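Local coordinates for putative cell adhesion protein (Bacteroides fragilis, PDB 4H40), which is a putative cell adhesion protein of the fimbrillin-like family, probably serving as a building block or tip component of a Bacteroides pilus, at residues F49-D53 with L77-A81; Y116-L120 with L172-I177. All blocks are in the same frame, centred on the assembly; numbering follows the deposited sequence.

Contact 1 (F49-D53 with L77-A81); sequences FLLED and LVRNA
Segment 49-53 is an extended loop that leads toward strand 56-62. Residues 50-53 keep phi between -56° and -76° and psi from 129° to 147°, a polyproline II-like path. The loop docks on the end of neighbouring strand 74-79, with the CA atoms of D53 and R79 4.9 Å apart. The CA-to-CB bond of L50 points toward segment 77-81, and the side chain lies against N80. L51 is buried; its CB lies 3.9 Å from CG1 of V78 (chi1 t), whose CA-to-CB bond points toward the loop. OE2 of E52 is hydrogen-bonded to Y23 OH. D53 (chi1 t) uses both carboxylate oxygens. Its OD2 accepts a hydrogen bond from N80 N at 2.9 Å, and its OD1 forms a salt bridge with NH1 of R79 (m, m, t) at 2.8 Å. N80 centres an inverse gamma turn. V78 backbone bonds with G54 and S55 continue the join. One carboxylate thus ties the loop to turn backbone and strand side chain at the surface, beside the buried L51-V78 contact.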
ATOM      1  N   PHE B  49      17.258   6.790  23.746  1.00 54.31           N
ATOM      2  CA  PHE B  49      18.449   6.005  23.471  1.00 52.56           C
ATOM      3  C   PHE B  49      19.674   6.836  23.767  1.00 59.32           C
ATOM      4  O   PHE B  49      19.579   8.059  23.813  1.00 58.03           O
ATOM      5  CB  PHE B  49      18.466   5.551  22.010  1.00 51.21           C
ATOM      6  CG  PHE B  49      17.523   4.432  21.637  1.00 51.61           C
ATOM      7  CD1 PHE B  49      16.610   3.928  22.559  1.00 53.82           C
ATOM      8  CD2 PHE B  49      17.518   3.905  20.348  1.00 53.06           C
ATOM      9  CE1 PHE B  49      15.700   2.935  22.197  1.00 54.70           C
ATOM     10  CE2 PHE B  49      16.626   2.881  19.996  1.00 55.73           C
ATOM     11  CZ  PHE B  49      15.721   2.401  20.927  1.00 54.15           C
ATOM     12  N   LEU B  50      20.833   6.179  23.973  1.00 59.11           N
ATOM     13  CA  LEU B  50      22.088   6.898  24.185  1.00 59.70           C
ATOM     14  C   LEU B  50      22.550   7.399  22.855  1.00 63.98           C
ATOM     15  O   LEU B  50      22.335   6.696  21.863  1.00 61.92           O
ATOM     16  CB  LEU B  50      23.177   5.999  24.784  1.00 60.96           C
ATOM     17  CG  LEU B  50      22.945   5.280  26.094  1.00 67.10           C
ATOM     18  CD1 LEU B  50      24.113   4.365  26.372  1.00 68.81           C
ATOM     19  CD2 LEU B  50      22.792   6.253  27.243  1.00 71.03           C
ATOM     20  N   LEU B  51      23.214   8.572  22.813  1.00 62.65           N
ATOM     21  CA  LEU B  51      23.776   9.093  21.568  1.00 62.22           C
ATOM     22  C   LEU B  51      24.756   8.054  21.049  1.00 68.58           C
ATOM     23  O   LEU B  51      25.469   7.452  21.852  1.00 72.47           O
ATOM     24  CB  LEU B  51      24.455  10.459  21.797  1.00 63.65           C
ATOM     25  CG  LEU B  51      23.566  11.578  22.351  1.00 68.60           C
ATOM     26  CD1 LEU B  51      24.380  12.813  22.712  1.00 69.89           C
ATOM     27  CD2 LEU B  51      22.457  11.943  21.372  1.00 70.22           C
ATOM     28  N   GLU B  52      24.736   7.761  19.758  1.00 64.01           N
ATOM     29  CA  GLU B  52      25.588   6.708  19.193  1.00 64.56           C
ATOM     30  C   GLU B  52      27.087   7.042  19.325  1.00 69.85           C
ATOM     31  O   GLU B  52      27.510   8.180  19.123  1.00 69.62           O
ATOM     32  CB  GLU B  52      25.218   6.389  17.728  1.00 64.45           C
ATOM     33  CG  GLU B  52      23.789   5.870  17.527  1.00 80.32           C
ATOM     34  CD  GLU B  52      23.358   4.651  18.335  1.00110.65           C
ATOM     35  OE1 GLU B  52      24.180   3.715  18.479  1.00125.58           O
ATOM     36  OE2 GLU B  52      22.196   4.625  18.812  1.00 90.13           O
ATOM     37  N   ASP B  53      27.864   6.051  19.755  1.00 67.42           N
ATOM     38  CA  ASP B  53      29.305   6.166  19.926  1.00 69.18           C
ATOM     39  C   ASP B  53      29.954   6.610  18.603  1.00 71.32           C
ATOM     40  O   ASP B  53      29.644   6.039  17.552  1.00 70.07           O
ATOM     41  CB  ASP B  53      29.862   4.810  20.396  1.00 72.61           C
ATOM     42  CG  ASP B  53      31.284   4.840  20.897  1.00 84.05           C
ATOM     43  OD1 ASP B  53      32.205   4.817  20.058  1.00 85.88           O
ATOM     44  OD2 ASP B  53      31.479   4.816  22.128  1.00 91.06           O
ATOM     45  N   LEU B  77      32.731  15.032  20.640  1.00 70.16           N
ATOM     46  CA  LEU B  77      32.740  13.650  20.163  1.00 69.09           C
ATOM     47  C   LEU B  77      32.121  12.768  21.245  1.00 73.16           C
ATOM     48  O   LEU B  77      32.420  12.929  22.432  1.00 73.80           O
ATOM     49  CB  LEU B  77      34.153  13.177  19.778  1.00 71.18           C
ATOM     50  CG  LEU B  77      34.269  11.743  19.242  1.00 74.22           C
ATOM     51  CD1 LEU B  77      33.704  11.616  17.840  1.00 72.64           C
ATOM     52  CD2 LEU B  77      35.682  11.278  19.252  1.00 75.75           C
ATOM     53  N   VAL B  78      31.210  11.888  20.838  1.00 69.02           N
ATOM     54  CA  VAL B  78      30.502  10.996  21.756  1.00 68.92           C
ATOM     55  C   VAL B  78      31.278   9.685  21.887  1.00 75.66           C
ATOM     56  O   VAL B  78      31.684   9.093  20.880  1.00 75.05           O
ATOM     57  CB  VAL B  78      29.029  10.742  21.295  1.00 69.99           C
ATOM     58  CG1 VAL B  78      28.289   9.770  22.226  1.00 69.56           C
ATOM     59  CG2 VAL B  78      28.246  12.044  21.141  1.00 69.06           C
ATOM     60  N   ARG B  79      31.471   9.242  23.131  1.00 74.74           N
ATOM     61  CA  ARG B  79      32.072   7.962  23.485  1.00 76.72           C
ATOM     62  C   ARG B  79      31.293   7.407  24.665  1.00 82.18           C
ATOM     63  O   ARG B  79      31.270   8.011  25.746  1.00 82.42           O
ATOM     64  CB  ARG B  79      33.591   8.035  23.786  1.00 80.58           C
ATOM     65  CG  ARG B  79      34.514   8.327  22.597  1.00 90.31           C
ATOM     66  CD  ARG B  79      34.500   7.297  21.476  1.00 97.00           C
ATOM     67  NE  ARG B  79      35.159   7.838  20.286  1.00108.76           N
ATOM     68  CZ  ARG B  79      35.075   7.321  19.065  1.00128.25           C
ATOM     69  NH1 ARG B  79      34.345   6.233  18.845  1.00118.55           N
ATOM     70  NH2 ARG B  79      35.708   7.895  18.050  1.00118.64           N
ATOM     71  N   ASN B  80      30.608   6.273  24.435  1.00 79.46           N
ATOM     72  CA  ASN B  80      29.807   5.571  25.435  1.00 80.33           C
ATOM     73  C   ASN B  80      30.745   4.820  26.388  1.00 88.77           C
ATOM     74  O   ASN B  80      30.690   3.592  26.516  1.00 88.60           O
ATOM     75  CB  ASN B  80      28.783   4.652  24.758  1.00 76.74           C
ATOM     76  CG  ASN B  80      27.634   5.383  24.103  1.00 88.71           C
ATOM     77  OD1 ASN B  80      27.486   6.609  24.188  1.00 86.49           O
ATOM     78  ND2 ASN B  80      26.777   4.636  23.444  1.00 77.32           N
ATOM     79  N   ALA B  81      31.601   5.608  27.071  1.00 89.31           N
ATOM     80  CA  ALA B  81      32.632   5.144  27.977  1.00 93.65           C
ATOM     81  C   ALA B  81      32.302   5.415  29.454  1.00103.68           C
ATOM     82  O   ALA B  81      33.087   5.019  30.307  1.00106.58           O
ATOM     83  CB  ALA B  81      33.952   5.802  27.608  1.00 95.68           C
TER

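Contact 2 (Y116-L120 with L172-I177)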
ATOM      1  N   TYR B 116      20.869  30.859  25.944  1.00 78.80           N
ATOM      2  CA  TYR B 116      20.013  29.858  25.315  1.00 75.27           C
ATOM      3  C   TYR B 116      20.917  28.934  24.557  1.00 79.84           C
ATOM      4  O   TYR B 116      21.945  29.385  24.057  1.00 80.46           O
ATOM      5  CB  TYR B 116      18.994  30.505  24.367  1.00 75.14           C
ATOM      6  CG  TYR B 116      17.837  31.172  25.075  1.00 77.04           C
ATOM      7  CD1 TYR B 116      16.754  30.426  25.536  1.00 78.16           C
ATOM      8  CD2 TYR B 116      17.798  32.553  25.241  1.00 79.16           C
ATOM      9  CE1 TYR B 116      15.676  31.034  26.174  1.00 80.13           C
ATOM     10  CE2 TYR B 116      16.720  33.175  25.866  1.00 81.17           C
ATOM     11  CZ  TYR B 116      15.661  32.411  26.335  1.00 89.62           C
ATOM     12  OH  TYR B 116      14.591  33.010  26.957  1.00 94.35           O
ATOM     13  N   PHE B 117      20.586  27.651  24.472  1.00 76.60           N
ATOM     14  CA  PHE B 117      21.447  26.763  23.709  1.00 75.68           C
ATOM     15  C   PHE B 117      20.631  25.737  22.939  1.00 74.42           C
ATOM     16  O   PHE B 117      19.585  25.267  23.394  1.00 72.41           O
ATOM     17  CB  PHE B 117      22.560  26.101  24.573  1.00 79.18           C
ATOM     18  CG  PHE B 117      22.103  25.181  25.680  1.00 81.66           C
ATOM     19  CD1 PHE B 117      21.785  25.681  26.934  1.00 87.79           C
ATOM     20  CD2 PHE B 117      22.008  23.806  25.473  1.00 83.41           C
ATOM     21  CE1 PHE B 117      21.328  24.829  27.954  1.00 89.36           C
ATOM     22  CE2 PHE B 117      21.559  22.950  26.497  1.00 86.87           C
ATOM     23  CZ  PHE B 117      21.229  23.468  27.733  1.00 87.05           C
ATOM     24  N   ARG B 118      21.111  25.438  21.730  1.00 69.81           N
ATOM     25  CA  ARG B 118      20.537  24.454  20.819  1.00 66.56           C
ATOM     26  C   ARG B 118      21.603  23.428  20.478  1.00 69.93           C
ATOM     27  O   ARG B 118      22.803  23.705  20.616  1.00 70.28           O
ATOM     28  CB  ARG B 118      19.973  25.109  19.545  1.00 63.03           C
ATOM     29  CG  ARG B 118      18.919  26.156  19.814  1.00 61.42           C
ATOM     30  CD  ARG B 118      18.009  26.341  18.632  1.00 60.79           C
ATOM     31  NE  ARG B 118      16.648  26.554  19.107  1.00 63.58           N
ATOM     32  CZ  ARG B 118      15.582  25.890  18.686  1.00 74.57           C
ATOM     33  NH1 ARG B 118      15.686  24.996  17.716  1.00 57.86           N
ATOM     34  NH2 ARG B 118      14.398  26.133  19.210  1.00 68.75           N
ATOM     35  N   ILE B 119      21.164  22.228  20.078  1.00 65.36           N
ATOM     36  CA  ILE B 119      22.044  21.113  19.724  1.00 63.98           C
ATOM     37  C   ILE B 119      21.709  20.637  18.341  1.00 65.14           C
ATOM     38  O   ILE B 119      20.540  20.637  17.947  1.00 64.55           O
ATOM     39  CB  ILE B 119      21.971  19.907  20.733  1.00 66.39           C
ATOM     40  CG1 ILE B 119      21.707  20.296  22.210  1.00 67.73           C
ATOM     41  CG2 ILE B 119      23.135  18.911  20.556  1.00 66.87           C
ATOM     42  CD1 ILE B 119      22.780  21.031  22.886  1.00 78.95           C
ATOM     43  N   LEU B 120      22.743  20.183  17.633  1.00 60.32           N
ATOM     44  CA  LEU B 120      22.704  19.568  16.307  1.00 57.24           C
ATOM     45  C   LEU B 120      23.598  18.351  16.325  1.00 59.13           C
ATOM     46  O   LEU B 120      24.664  18.386  16.953  1.00 59.49           O
ATOM     47  CB  LEU B 120      23.180  20.540  15.216  1.00 57.30           C
ATOM     48  CG  LEU B 120      22.388  21.803  15.014  1.00 61.65           C
ATOM     49  CD1 LEU B 120      23.267  22.874  14.496  1.00 64.11           C
ATOM     50  CD2 LEU B 120      21.222  21.595  14.068  1.00 60.41           C
ATOM     51  N   LEU B 172      26.579  21.356  32.248  1.00 82.59           N
ATOM     52  CA  LEU B 172      25.500  21.718  31.338  1.00 79.47           C
ATOM     53  C   LEU B 172      24.721  20.461  30.979  1.00 81.99           C
ATOM     54  O   LEU B 172      25.204  19.634  30.210  1.00 80.66           O
ATOM     55  CB  LEU B 172      26.085  22.396  30.084  1.00 78.35           C
ATOM     56  CG  LEU B 172      25.100  22.912  29.041  1.00 80.49           C
ATOM     57  CD1 LEU B 172      24.571  24.253  29.421  1.00 81.97           C
ATOM     58  CD2 LEU B 172      25.771  23.038  27.712  1.00 82.01           C
ATOM     59  N   TYR B 173      23.539  20.292  31.572  1.00 79.13           N
ATOM     60  CA  TYR B 173      22.704  19.122  31.298  1.00 76.97           C
ATOM     61  C   TYR B 173      21.917  19.357  29.995  1.00 74.52           C
ATOM     62  O   TYR B 173      21.086  20.281  29.903  1.00 73.91           O
ATOM     63  CB  TYR B 173      21.789  18.799  32.497  1.00 80.30           C
ATOM     64  CG  TYR B 173      22.547  18.266  33.694  1.00 85.69           C
ATOM     65  CD1 TYR B 173      22.908  16.922  33.774  1.00 88.05           C
ATOM     66  CD2 TYR B 173      22.909  19.104  34.746  1.00 89.58           C
ATOM     67  CE1 TYR B 173      23.617  16.425  34.869  1.00 93.34           C
ATOM     68  CE2 TYR B 173      23.615  18.619  35.851  1.00 93.54           C
ATOM     69  CZ  TYR B 173      23.972  17.277  35.906  1.00103.60           C
ATOM     70  OH  TYR B 173      24.672  16.772  36.987  1.00107.22           O
ATOM     71  N   LEU B 174      22.231  18.539  28.974  1.00 65.55           N
ATOM     72  CA  LEU B 174      21.626  18.661  27.662  1.00 61.55           C
ATOM     73  C   LEU B 174      20.295  17.976  27.612  1.00 63.21           C
ATOM     74  O   LEU B 174      20.174  16.855  28.114  1.00 63.46           O
ATOM     75  CB  LEU B 174      22.526  18.093  26.552  1.00 60.10           C
ATOM     76  CG  LEU B 174      23.910  18.688  26.347  1.00 65.82           C
ATOM     77  CD1 LEU B 174      24.442  18.271  25.032  1.00 64.18           C
ATOM     78  CD2 LEU B 174      23.892  20.185  26.393  1.00 70.55           C
ATOM     79  N   PRO B 175      19.276  18.607  26.984  1.00 57.69           N
ATOM     80  CA  PRO B 175      18.001  17.907  26.819  1.00 56.95           C
ATOM     81  C   PRO B 175      18.114  16.837  25.709  1.00 59.18           C
ATOM     82  O   PRO B 175      19.052  16.900  24.902  1.00 60.73           O
ATOM     83  CB  PRO B 175      17.024  19.032  26.440  1.00 59.01           C
ATOM     84  CG  PRO B 175      17.846  20.313  26.387  1.00 63.98           C
ATOM     85  CD  PRO B 175      19.260  19.915  26.298  1.00 58.63           C
ATOM     86  N   PRO B 176      17.234  15.815  25.647  1.00 51.85           N
ATOM     87  CA  PRO B 176      17.344  14.859  24.537  1.00 48.67           C
ATOM     88  C   PRO B 176      17.060  15.560  23.193  1.00 50.41           C
ATOM     89  O   PRO B 176      16.428  16.621  23.159  1.00 47.56           O
ATOM     90  CB  PRO B 176      16.305  13.787  24.870  1.00 50.10           C
ATOM     91  CG  PRO B 176      15.340  14.438  25.789  1.00 56.18           C
ATOM     92  CD  PRO B 176      16.063  15.532  26.508  1.00 53.94           C
ATOM     93  N   ILE B 177      17.599  15.003  22.090  1.00 47.75           N
ATOM     94  CA  ILE B 177      17.406  15.551  20.748  1.00 45.41           C
ATOM     95  C   ILE B 177      16.549  14.555  19.930  1.00 49.91           C
ATOM     96  O   ILE B 177      16.318  13.431  20.350  1.00 53.04           O
ATOM     97  CB  ILE B 177      18.751  15.969  20.081  1.00 47.35           C
ATOM     98  CG1 ILE B 177      19.773  14.800  19.991  1.00 47.10           C
ATOM     99  CG2 ILE B 177      19.341  17.207  20.788  1.00 47.32           C
ATOM    100  CD1 ILE B 177      21.208  15.186  19.447  1.00 41.66           C
TER
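F117 and I119 project from the same face of strand 113-121 toward the end of strand 169-173 and the chain that leaves it. No hydrogen bond joins the two segments, and the closest CA atoms, of I119 and I177, stand 7.3 Å apart. Side chains fill this gap. The F117 ring, set by chi1 p, is the main bump. It enters a hollow made by L172, L174 and P175. L172 CD1 sits over one ring face, 4.0 Å from the centroid, in a CH-pi contact. L174 CD2 and P175 CD approach CE2 of F117 at 3.6 and 3.8 Å, while Y173 O lies by the ring edge, 3.9 Å from CZ. I119 is the second bump. Its CD1 meets L174 CD2 at 3.8 Å, and its CB meets I177 CG2, also at 3.8 Å. V155 and L59 extend the apolar layer. A small three-strand sheet, through strand 169-173, thus packs on the large mixed sheet, consistent with the sandwich folds of the transthyretin clan. The contact rests on close fit and apolar burial.

How the contacts relate
The two contacts lie in the same part of the fold, with centres about 15 Å apart. They follow one another along the chain. Both reach the same mixed sheet, through strands 74-79 and 113-121, which flank strand 56-62. Contact 2 is core: most of its touching residues are buried and its contacts are essentially apolar. Contact 1 is nearer the surface. It has a buried part at L51 and V78, but an exposed acid-base pair and a side-chain-to-backbone hydrogen bond hold its outer end. L51 joins the two, since its CD2 packs 4.0 Å from CD1 of I177. Y23 touches both L51 and I177, so the loop's apolar side continues into the interior.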